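Local coordinates for protein alpha-glucosidase ([Eubacterium] rectale, PDB 6PNR) that probably hydrolyses the alpha-glycosidic bond of sulfoquinovosides, as a family 31 glycoside hydrolase, at residues D462-H466 with V604-D608. Sequence-based numbering, arbitrary orientation.
Sequences DFTIH and VYEQD
Phe-463 and Glu-606 bring the two loops together, their CA atoms 5.5 Å apart, yet no direct hydrogen bond joins 462-466 to 604-608; a water instead donates to both Thr-464 O and Tyr-605 O. The Phe-463 ring lies against the backbone of 604-608: one face takes Gln-607 N, 3.8 Å above its centre, with Glu-606 C offset toward the rim. CG of Phe-463 sits anti to its own carbonyl carbon (chi1 -73°), which directs the ring across the Tyr-605 to Gln-607 backbone and brings CD1 to 3.3 Å from Tyr-605 O. Farther round, Phe-463 CE2 meets Gln-607 CB at 3.6 Å. The amide of Gln-607 is turned 65° from the ring plane and is held through NE2 by Asp-608 OD2 at 3.0 Å. This surface contact joins the catalytic TIM-barrel domain, through the loop leading to helix 469-481, to the loop between strands 599-601 and 611-616 of the C-terminal beta domain. Leu-506 and Arg-509 of helix 504-514 also touch Phe-463. An alanine in place of Phe-463 would remove the ring and is likely to leave a gap beside the Glu-606 and Gln-607 backbone, with Gln-607 CB losing its apolar neighbour. At the second touching point the CD1 methyl of Ile-465 reaches Tyr-605 CE1 at 3.5 Å, and the Tyr-605 ring also meets Trp-612 edge-to-face. Next to Phe-463 in sequence, Asp-462 forms an Asx turn: its OD1 accepts from Thr-464 N (3.0 Å) and from Thr-464 OG1 (2.7 Å), both on the same face of the carboxylate, while OD2 is bound by Asn-500 ND2.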
loop_
_atom_site.group_PDB
_atom_site.type_symbol
_atom_site.label_atom_id
_atom_site.label_comp_id
_atom_site.label_asym_id
_atom_site.label_seq_id
_atom_site.Cartn_x
_atom_site.Cartn_y
_atom_site.Cartn_z
ATOM N N ASP A 462 -8.067 16.433 -16.359
ATOM C CA ASP A 462 -9.146 16.742 -15.431
ATOM C C ASP A 462 -8.715 17.828 -14.449
ATOM O O ASP A 462 -7.611 18.384 -14.534
ATOM C CB ASP A 462 -9.626 15.473 -14.696
ATOM C CG ASP A 462 -8.525 14.782 -13.913
ATOM O OD1 ASP A 462 -7.697 15.490 -13.288
ATOM O OD2 ASP A 462 -8.510 13.517 -13.887
ATOM N N PHE A 463 -9.631 18.146 -13.529
ATOM C CA PHE A 463 -9.459 19.165 -12.497
ATOM C C PHE A 463 -9.097 18.552 -11.151
ATOM O O PHE A 463 -9.373 19.159 -10.108
ATOM C CB PHE A 463 -10.745 19.985 -12.308
ATOM C CG PHE A 463 -11.067 20.973 -13.416
ATOM C CD1 PHE A 463 -10.368 22.158 -13.540
ATOM C CD2 PHE A 463 -12.134 20.744 -14.273
ATOM C CE1 PHE A 463 -10.685 23.066 -14.540
ATOM C CE2 PHE A 463 -12.467 21.655 -15.262
ATOM C CZ PHE A 463 -11.750 22.812 -15.397
ATOM N N THR A 464 -8.552 17.340 -11.136
ATOM C CA THR A 464 -8.275 16.725 -9.852
ATOM C C THR A 464 -7.061 17.386 -9.210
ATOM O O THR A 464 -6.246 18.046 -9.875
ATOM C CB THR A 464 -8.035 15.219 -9.981
ATOM O OG1 THR A 464 -6.865 14.979 -10.783
ATOM C CG2 THR A 464 -9.247 14.524 -10.588
ATOM N N ILE A 465 -6.953 17.213 -7.890
ATOM C CA ILE A 465 -5.884 17.871 -7.141
ATOM C C ILE A 465 -4.540 17.213 -7.440
ATOM O O ILE A 465 -3.537 17.890 -7.697
ATOM C CB ILE A 465 -6.186 17.844 -5.631
ATOM C CG1 ILE A 465 -7.292 18.839 -5.271
ATOM C CG2 ILE A 465 -4.921 18.144 -4.838
ATOM C CD1 ILE A 465 -6.981 20.263 -5.678
ATOM N N HIS A 466 -4.496 15.888 -7.394
ATOM C CA HIS A 466 -3.232 15.179 -7.458
ATOM C C HIS A 466 -2.788 14.837 -8.872
ATOM O O HIS A 466 -1.626 14.459 -9.052
ATOM C CB HIS A 466 -3.302 13.904 -6.608
ATOM C CG HIS A 466 -3.421 14.178 -5.143
ATOM N ND1 HIS A 466 -2.388 14.712 -4.403
ATOM C CD2 HIS A 466 -4.454 14.011 -4.282
ATOM C CE1 HIS A 466 -2.775 14.853 -3.147
ATOM N NE2 HIS A 466 -4.027 14.443 -3.049
ATOM N N VAL A 604 -8.042 29.330 -11.227
ATOM C CA VAL A 604 -9.192 28.467 -10.981
ATOM C C VAL A 604 -8.822 27.054 -11.401
ATOM O O VAL A 604 -8.519 26.804 -12.572
ATOM C CB VAL A 604 -10.430 28.966 -11.739
ATOM C CG1 VAL A 604 -11.593 27.956 -11.599
ATOM C CG2 VAL A 604 -10.834 30.360 -11.233
ATOM N N TYR A 605 -8.826 26.126 -10.448
ATOM C CA TYR A 605 -8.478 24.750 -10.751
ATOM C C TYR A 605 -9.648 23.797 -10.517
ATOM O O TYR A 605 -9.435 22.588 -10.415
ATOM C CB TYR A 605 -7.245 24.316 -9.951
ATOM C CG TYR A 605 -7.366 24.369 -8.431
ATOM C CD1 TYR A 605 -8.091 23.402 -7.732
ATOM C CD2 TYR A 605 -6.718 25.365 -7.694
ATOM C CE1 TYR A 605 -8.192 23.434 -6.338
ATOM C CE2 TYR A 605 -6.807 25.404 -6.297
ATOM C CZ TYR A 605 -7.549 24.440 -5.632
ATOM O OH TYR A 605 -7.629 24.474 -4.259
ATOM N N GLU A 606 -10.878 24.313 -10.438
ATOM C CA GLU A 606 -12.068 23.482 -10.275
ATOM C C GLU A 606 -13.079 23.834 -11.358
ATOM O O GLU A 606 -13.080 24.944 -11.896
ATOM C CB GLU A 606 -12.709 23.665 -8.890
ATOM C CG GLU A 606 -11.829 23.236 -7.729
ATOM C CD GLU A 606 -12.355 23.721 -6.382
ATOM O OE1 GLU A 606 -13.138 24.690 -6.359
ATOM O OE2 GLU A 606 -11.987 23.132 -5.349
ATOM N N GLN A 607 -13.958 22.883 -11.658
ATOM C CA GLN A 607 -14.979 23.095 -12.675
ATOM C C GLN A 607 -16.176 23.858 -12.106
ATOM O O GLN A 607 -16.376 23.946 -10.890
ATOM C CB GLN A 607 -15.452 21.758 -13.253
ATOM C CG GLN A 607 -16.259 20.913 -12.293
ATOM C CD GLN A 607 -16.797 19.658 -12.951
ATOM O OE1 GLN A 607 -16.038 18.766 -13.318
ATOM N NE2 GLN A 607 -18.107 19.590 -13.109
ATOM N N ASP A 608 -16.971 24.427 -13.013
ATOM C CA ASP A 608 -18.246 25.063 -12.666
ATOM C C ASP A 608 -18.063 26.243 -11.709
ATOM O O ASP A 608 -18.882 26.473 -10.820
ATOM C CB ASP A 608 -19.234 24.052 -12.071
ATOM C CG ASP A 608 -19.636 22.966 -13.059
ATOM O OD1 ASP A 608 -19.581 23.215 -14.285
ATOM O OD2 ASP A 608 -20.001 21.858 -12.603
HETATM O O HOH W 1 -7.170 20.843 -10.751
#